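Local coordinates for proline iminopeptidase-related protein (Thermus thermophilus, PDB 2YYS) that is of unknown function but probably hydrolyses peptides, as an alpha/beta hydrolase of the peptidase S33 family, at residues A236-V239 with A240-R244; A109-V112 with L113-F116; A264-E267 with A268-A272. One frame throughout, in Å; residues are numbered along the deposited sequence.

Contact 1: A236-V239 with A240-R244; sequences AEEV and ASRLR
The side chain of Arg-242 runs back over the preceding helical turn and lies against Glu-238, with Arg-242 CG 3.3 Å from the backbone O of Glu-238. From CG to NE the arginine is extended. Its NE then donates to Glu-238 OE1 at 3.0 Å, and the pair forms a salt bridge. OE1 sits at the guanidinium edge, near the plane, but is met on its anti side. The carboxylate and guanidinium planes are 47° apart. Arg-242 NH2 adds a weak bond to Glu-238 OE1 at 3.4 Å, so a single oxygen accepts from both nitrogens. Glu-238 is bent at chi2 (-63°), which swings its carboxylate toward the arginine. One water donates to OE1 and joins it to Ser-241 OG. A second water donates to Glu-238 OE2 and accepts weakly from Arg-242 NH2.

These residues belong to helix 236-243, the crossover helix between parallel strands 221-226 and 247-250 of the alpha/beta hydrolase sheet. Arg-244, with positive phi, is the C-prime residue of a Schellman motif that ends the helix.

On the buried side, Val-239 and Leu-243 run alongside each other, one turn apart. Val-239 CG1 is 3.6 Å from Leu-243 CD1. Ala-236 and Leu-243 rest on strand 221-226, and Ala-240 on Ile-247 of the next strand. Glu-237 turns elsewhere, and its OE2 is hydrogen-bonded to Tyr-233 OH.

Contact 2: A109-V112 with L113-F116; sequences ALEV and LRRF
Glu-111 and Arg-114 form a two-pronged salt bridge, three residues apart on helix 105-115. Arg-114 NE donates to Glu-111 OE2 at 2.9 Å, with a nearly straight N-H...O angle of 175°. Arg-114 NH2 donates to Glu-111 OE1, also at 2.9 Å, and here the oxygen uses its syn lone pair. The guanidinium therefore meets the carboxylate side-on, one nitrogen to each oxygen. Both oxygens lie close to the guanidinium plane, while the two group planes are 30° apart. The bend of Arg-114 at chi3 (62°) turns its NE edge toward the glutamate.

A water donates to Glu-111 OE1 at 2.8 Å and accepts from Arg-115 NH1 at 2.9 Å, which brings the second arginine into the network. Arg-115 also makes a salt bridge to Glu-83 on helix 78-91 through NH2. Glu-111 OE2 has a further partner in Tyr-210 OH.

Beyond the charges, Arg-115 CG lies over one face of the Arg-114 guanidinium, nearer its margin than its centre. Phe-116 CE2 stands in the same way over a face of the Arg-115 guanidinium. Phe-116 is the first residue to leave the helix, and its N makes a weak bond to Val-112 O. Phe-116 CB is 3.3 Å from Val-112 O. The apolar side chains Ala-109, Val-112 and Leu-113 pack on strands 97-102 and 119-125. Helix 105-115 is the crossover helix of a beta-alpha-beta unit in the alpha/beta hydrolase fold.

Glu-111 is buried, yet both its oxygens are satisfied. Two bonds to Arg-114 restrict rotation of the carboxylate, and the arginine charge would probably favour its ionised form.

Contact 3: A264-E267 with A268-A272; sequences AFEE and AFKEA
Helix 262-274 packs on the central sheet of the alpha/beta hydrolase fold, and Phe-265 and Phe-269 are two of its inward side chains, one turn apart. Their rings project in the same direction. In both, CG is anti to the backbone N (chi1 179° for Phe-265), which sends the two rings off the same flank of the helix. The ring planes differ by 21°, with centroids 5.0 Å apart, and the displacement is large enough that little of one ring covers the other. The closer touch is a CH-pi contact. Phe-269 CB sits over one face of the Phe-265 ring, 4.0 Å from its centroid and 3.6 Å from its CE2. Both phenylalanines also touch Leu-224 of strand 221-226, Leu-46 of helix 40-46 and the loop residue Tyr-49. Replacing Phe-265 by an alanine would probably leave Phe-269 CB without its aromatic cover and open a gap beside Leu-224 and Leu-46.

On another side of the helix, Glu-266 and Lys-270 run alongside each other. Glu-266 OE2 and Lys-270 NZ form a long salt bridge at 3.6 Å. A water spans the pair, donating to Glu-266 OE2 at 2.9 Å and accepting weakly from NZ. Further on, Glu-271 OE1 makes a salt bridge to Arg-248 NE on strand 247-250.

The chemistry is thus divided around the helix. Aromatic rings face the protein, while the long, partly water-mediated Glu-266 to Lys-270 pair is likely to be a weak tie.

From the N terminus, contact 2 comes first, then contact 1, then contact 3. They follow in series, and none nests or crosses. None closes a loop; each spans about one turn within a single helix. Contacts 1 and 2 lie on crossover helices of two beta-alpha-beta units, 97-102 to 119-125 and 221-226 to 247-250. These helices touch, Leu-243 CD1 lying 3.9 Å from Leu-110 CD2. Contact 3 packs on the opposite face of the sheet. The nearest atoms of contacts 1 and 3 are about 12 Å apart, as are those of contacts 2 and 3. Strand 221-226 lies between contacts 1 and 3, and strand 119-125 between contacts 2 and 3.

Contact 1: A236-V239 with A240-R244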
loop_
_atom_site.group_PDB
_atom_site.type_symbol
_atom_site.label_atom_id
_atom_site.label_comp_id
_atom_site.label_asym_id
_atom_site.label_seq_id
_atom_site.Cartn_x
_atom_site.Cartn_y
_atom_site.Cartn_z
ATOM N N ALA A 236 -8.887 -10.155 -2.194
ATOM C CA ALA A 236 -8.088 -10.222 -0.981
ATOM C C ALA A 236 -8.300 -11.533 -0.218
ATOM O O ALA A 236 -7.439 -11.929 0.551
ATOM C CB ALA A 236 -8.377 -9.014 -0.070
ATOM N N GLU A 237 -9.437 -12.200 -0.427
ATOM C CA GLU A 237 -9.657 -13.541 0.125
ATOM C C GLU A 237 -8.623 -14.541 -0.404
ATOM O O GLU A 237 -8.148 -15.380 0.352
ATOM C CB GLU A 237 -11.053 -14.088 -0.222
ATOM C CG GLU A 237 -12.225 -13.279 0.312
ATOM C CD GLU A 237 -12.582 -13.607 1.748
ATOM O OE1 GLU A 237 -11.797 -14.329 2.412
ATOM O OE2 GLU A 237 -13.648 -13.127 2.212
ATOM N N GLU A 238 -8.332 -14.477 -1.706
ATOM C CA GLU A 238 -7.282 -15.296 -2.328
ATOM C C GLU A 238 -5.921 -15.019 -1.693
ATOM O O GLU A 238 -5.172 -15.950 -1.395
ATOM C CB GLU A 238 -7.188 -15.063 -3.856
ATOM C CG GLU A 238 -8.317 -15.655 -4.698
ATOM C CD GLU A 238 -8.393 -17.169 -4.622
ATOM O OE1 GLU A 238 -7.381 -17.827 -4.291
ATOM O OE2 GLU A 238 -9.478 -17.717 -4.882
ATOM N N VAL A 239 -5.612 -13.744 -1.484
ATOM C CA VAL A 239 -4.346 -13.347 -0.872
ATOM C C VAL A 239 -4.208 -13.976 0.495
ATOM O O VAL A 239 -3.184 -14.577 0.817
ATOM C CB VAL A 239 -4.223 -11.809 -0.740
ATOM C CG1 VAL A 239 -2.994 -11.418 0.046
ATOM C CG2 VAL A 239 -4.170 -11.169 -2.115
ATOM N N ALA A 240 -5.243 -13.835 1.307
ATOM C CA ALA A 240 -5.196 -14.324 2.671
ATOM C C ALA A 240 -5.090 -15.843 2.706
ATOM O O ALA A 240 -4.359 -16.399 3.512
ATOM C CB ALA A 240 -6.415 -13.873 3.429
ATOM N N SER A 241 -5.818 -16.522 1.832
ATOM C CA SER A 241 -5.855 -17.983 1.892
ATOM C C SER A 241 -4.526 -18.599 1.403
ATOM O O SER A 241 -4.024 -19.548 1.988
ATOM C CB SER A 241 -7.101 -18.522 1.167
ATOM O OG SER A 241 -6.780 -18.999 -0.111
ATOM N N ARG A 242 -3.909 -18.002 0.391
ATOM C CA ARG A 242 -2.611 -18.481 -0.101
ATOM C C ARG A 242 -1.465 -18.214 0.892
ATOM O O ARG A 242 -0.566 -19.044 1.048
ATOM C CB ARG A 242 -2.312 -17.880 -1.479
ATOM C CG ARG A 242 -3.253 -18.392 -2.547
ATOM C CD ARG A 242 -3.457 -17.468 -3.721
ATOM N NE ARG A 242 -4.446 -18.049 -4.614
ATOM C CZ ARG A 242 -4.211 -19.022 -5.493
ATOM N NH1 ARG A 242 -2.991 -19.514 -5.651
ATOM N NH2 ARG A 242 -5.202 -19.490 -6.239
ATOM N N LEU A 243 -1.529 -17.075 1.589
ATOM C CA LEU A 243 -0.538 -16.703 2.597
ATOM C C LEU A 243 -0.806 -17.369 3.945
ATOM O O LEU A 243 0.065 -17.392 4.812
ATOM C CB LEU A 243 -0.526 -15.181 2.790
ATOM C CG LEU A 243 -0.074 -14.327 1.615
ATOM C CD1 LEU A 243 -0.332 -12.857 1.912
ATOM C CD2 LEU A 243 1.409 -14.561 1.337
ATOM N N ARG A 244 -2.007 -17.925 4.088
ATOM C CA ARG A 244 -2.522 -18.460 5.341
ATOM C C ARG A 244 -2.480 -17.383 6.416
ATOM O O ARG A 244 -2.035 -17.608 7.512
ATOM C CB ARG A 244 -1.789 -19.741 5.762
ATOM C CG ARG A 244 -2.096 -20.903 4.830
ATOM C CD ARG A 244 -1.440 -22.223 5.178
ATOM N NE ARG A 244 -1.683 -23.174 4.099
ATOM C CZ ARG A 244 -1.255 -24.426 4.062
ATOM N NH1 ARG A 244 -1.573 -25.179 3.018
ATOM N NH2 ARG A 244 -0.505 -24.925 5.036
HETATM O O HOH W 1 -7.690 -19.818 -2.469
HETATM O O HOH W 2 -8.555 -19.772 -6.666
#

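Contact 2: A109-V112 with L113-F116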
loop_
_atom_site.group_PDB
_atom_site.type_symbol
_atom_site.label_atom_id
_atom_site.label_comp_id
_atom_site.label_asym_id
_atom_site.label_seq_id
_atom_site.Cartn_x
_atom_site.Cartn_y
_atom_site.Cartn_z
ATOM N N ALA A 109 5.722 -5.013 -0.048
ATOM C CA ALA A 109 5.877 -5.621 1.277
ATOM C C ALA A 109 6.134 -7.133 1.213
ATOM O O ALA A 109 6.985 -7.650 1.916
ATOM C CB ALA A 109 4.651 -5.354 2.118
ATOM N N LEU A 110 5.386 -7.827 0.367
ATOM C CA LEU A 110 5.552 -9.267 0.198
ATOM C C LEU A 110 6.910 -9.613 -0.403
ATOM O O LEU A 110 7.532 -10.577 0.012
ATOM C CB LEU A 110 4.422 -9.843 -0.655
ATOM C CG LEU A 110 3.085 -9.766 0.081
ATOM C CD1 LEU A 110 1.923 -9.803 -0.886
ATOM C CD2 LEU A 110 2.977 -10.886 1.099
ATOM N N GLU A 111 7.381 -8.812 -1.353
ATOM C CA GLU A 111 8.722 -8.997 -1.895
ATOM C C GLU A 111 9.816 -8.675 -0.875
ATOM O O GLU A 111 10.841 -9.351 -0.849
ATOM C CB GLU A 111 8.919 -8.176 -3.165
ATOM C CG GLU A 111 8.331 -8.851 -4.383
ATOM C CD GLU A 111 9.070 -10.133 -4.718
ATOM O OE1 GLU A 111 10.235 -10.038 -5.178
ATOM O OE2 GLU A 111 8.502 -11.224 -4.475
ATOM N N VAL A 112 9.600 -7.664 -0.035
ATOM C CA VAL A 112 10.535 -7.379 1.058
ATOM C C VAL A 112 10.598 -8.580 2.012
ATOM O O VAL A 112 11.675 -9.031 2.367
ATOM C CB VAL A 112 10.159 -6.099 1.828
ATOM C CG1 VAL A 112 10.905 -6.017 3.154
ATOM C CG2 VAL A 112 10.450 -4.862 0.999
ATOM N N LEU A 113 9.447 -9.096 2.424
ATOM C CA LEU A 113 9.415 -10.287 3.282
ATOM C C LEU A 113 10.118 -11.486 2.647
ATOM O O LEU A 113 10.886 -12.179 3.300
ATOM C CB LEU A 113 7.982 -10.675 3.621
ATOM C CG LEU A 113 7.264 -9.815 4.655
ATOM C CD1 LEU A 113 5.767 -10.067 4.557
ATOM C CD2 LEU A 113 7.761 -10.106 6.042
ATOM N N ARG A 114 9.866 -11.723 1.369
ATOM C CA ARG A 114 10.399 -12.902 0.707
ATOM C C ARG A 114 11.923 -12.851 0.649
ATOM O O ARG A 114 12.594 -13.851 0.905
ATOM C CB ARG A 114 9.823 -13.019 -0.698
ATOM C CG ARG A 114 10.156 -14.337 -1.392
ATOM C CD ARG A 114 9.638 -14.434 -2.810
ATOM N NE ARG A 114 10.214 -13.421 -3.695
ATOM C CZ ARG A 114 11.439 -13.451 -4.233
ATOM N NH1 ARG A 114 12.279 -14.453 -3.997
ATOM N NH2 ARG A 114 11.829 -12.469 -5.026
ATOM N N ARG A 115 12.462 -11.675 0.344
ATOM C CA ARG A 115 13.895 -11.523 0.129
ATOM C C ARG A 115 14.671 -11.213 1.401
ATOM O O ARG A 115 15.875 -11.411 1.440
ATOM C CB ARG A 115 14.165 -10.429 -0.910
ATOM C CG ARG A 115 13.585 -10.765 -2.265
ATOM C CD ARG A 115 13.706 -9.680 -3.294
ATOM N NE ARG A 115 15.081 -9.228 -3.414
ATOM C CZ ARG A 115 15.467 -8.143 -4.065
ATOM N NH1 ARG A 115 14.585 -7.363 -4.679
ATOM N NH2 ARG A 115 16.756 -7.837 -4.105
ATOM N N PHE A 116 14.006 -10.734 2.445
ATOM C CA PHE A 116 14.735 -10.130 3.567
ATOM C C PHE A 116 14.225 -10.618 4.930
ATOM O O PHE A 116 13.140 -10.249 5.363
ATOM C CB PHE A 116 14.726 -8.601 3.445
ATOM C CG PHE A 116 15.520 -8.101 2.269
ATOM C CD1 PHE A 116 16.908 -8.235 2.250
ATOM C CD2 PHE A 116 14.888 -7.549 1.156
ATOM C CE1 PHE A 116 17.663 -7.800 1.144
ATOM C CE2 PHE A 116 15.633 -7.109 0.047
ATOM C CZ PHE A 116 17.019 -7.240 0.044
HETATM O O HOH W 3 11.785 -7.709 -5.455
#

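Contact 3: A264-E267 with A268-A272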
loop_
_atom_site.group_PDB
_atom_site.type_symbol
_atom_site.label_atom_id
_atom_site.label_comp_id
_atom_site.label_asym_id
_atom_site.label_seq_id
_atom_site.Cartn_x
_atom_site.Cartn_y
_atom_site.Cartn_z
ATOM N N ALA A 264 -14.665 0.101 13.463
ATOM C CA ALA A 264 -14.369 -1.264 13.070
ATOM C C ALA A 264 -12.879 -1.382 12.724
ATOM O O ALA A 264 -12.268 -2.396 13.022
ATOM C CB ALA A 264 -15.229 -1.686 11.895
ATOM N N PHE A 265 -12.301 -0.329 12.136
ATOM C CA PHE A 265 -10.902 -0.360 11.728
ATOM C C PHE A 265 -9.998 -0.389 12.945
ATOM O O PHE A 265 -9.043 -1.154 12.997
ATOM C CB PHE A 265 -10.520 0.822 10.846
ATOM C CG PHE A 265 -9.072 0.804 10.433
ATOM C CD1 PHE A 265 -8.662 0.046 9.351
ATOM C CD2 PHE A 265 -8.117 1.495 11.164
ATOM C CE1 PHE A 265 -7.338 0.006 8.986
ATOM C CE2 PHE A 265 -6.784 1.465 10.797
ATOM C CZ PHE A 265 -6.394 0.716 9.706
ATOM N N GLU A 266 -10.315 0.444 13.927
ATOM C CA GLU A 266 -9.527 0.530 15.146
ATOM C C GLU A 266 -9.434 -0.843 15.793
ATOM O O GLU A 266 -8.366 -1.276 16.198
ATOM C CB GLU A 266 -10.161 1.514 16.124
ATOM C CG GLU A 266 -9.619 1.387 17.544
ATOM C CD GLU A 266 -10.032 2.531 18.450
ATOM O OE1 GLU A 266 -11.125 3.084 18.267
ATOM O OE2 GLU A 266 -9.262 2.863 19.362
ATOM N N GLU A 267 -10.576 -1.516 15.901
ATOM C CA GLU A 267 -10.626 -2.849 16.491
ATOM C C GLU A 267 -9.774 -3.851 15.685
ATOM O O GLU A 267 -8.963 -4.577 16.256
ATOM C CB GLU A 267 -12.087 -3.315 16.595
ATOM C CG GLU A 267 -12.296 -4.794 16.901
ATOM C CD GLU A 267 -13.779 -5.169 16.977
ATOM O OE1 GLU A 267 -14.528 -4.966 15.980
ATOM O OE2 GLU A 267 -14.197 -5.669 18.042
ATOM N N ALA A 268 -9.953 -3.881 14.367
ATOM C CA ALA A 268 -9.230 -4.839 13.530
ATOM C C ALA A 268 -7.740 -4.521 13.476
ATOM O O ALA A 268 -6.915 -5.421 13.500
ATOM C CB ALA A 268 -9.813 -4.878 12.131
ATOM N N PHE A 269 -7.394 -3.243 13.420
ATOM C CA PHE A 269 -5.995 -2.844 13.282
ATOM C C PHE A 269 -5.229 -3.137 14.570
ATOM O O PHE A 269 -4.109 -3.652 14.518
ATOM C CB PHE A 269 -5.886 -1.369 12.890
ATOM C CG PHE A 269 -4.522 -0.953 12.416
ATOM C CD1 PHE A 269 -3.864 -1.658 11.421
ATOM C CD2 PHE A 269 -3.899 0.161 12.960
ATOM C CE1 PHE A 269 -2.615 -1.267 10.981
ATOM C CE2 PHE A 269 -2.641 0.554 12.523
ATOM C CZ PHE A 269 -2.005 -0.158 11.528
ATOM N N LYS A 270 -5.851 -2.845 15.716
ATOM C CA LYS A 270 -5.248 -3.135 17.016
ATOM C C LYS A 270 -5.029 -4.629 17.204
ATOM O O LYS A 270 -4.022 -5.041 17.759
ATOM C CB LYS A 270 -6.104 -2.587 18.163
ATOM C CG LYS A 270 -5.954 -1.075 18.386
ATOM C CD LYS A 270 -6.830 -0.594 19.549
ATOM C CE LYS A 270 -6.117 0.425 20.426
ATOM N NZ LYS A 270 -7.050 1.006 21.446
ATOM N N GLU A 271 -5.968 -5.438 16.740
ATOM C CA GLU A 271 -5.807 -6.883 16.774
ATOM C C GLU A 271 -4.611 -7.296 15.893
ATOM O O GLU A 271 -3.776 -8.087 16.314
ATOM C CB GLU A 271 -7.111 -7.564 16.320
ATOM C CG GLU A 271 -7.020 -9.069 16.112
ATOM C CD GLU A 271 -8.332 -9.697 15.652
ATOM O OE1 GLU A 271 -9.013 -9.129 14.760
ATOM O OE2 GLU A 271 -8.682 -10.776 16.180
ATOM N N ALA A 272 -4.531 -6.745 14.681
ATOM C CA ALA A 272 -3.432 -7.048 13.753
ATOM C C ALA A 272 -2.061 -6.679 14.346
ATOM O O ALA A 272 -1.111 -7.448 14.246
ATOM C CB ALA A 272 -3.641 -6.328 12.420
HETATM O O HOH W 4 -6.725 3.985 20.190
#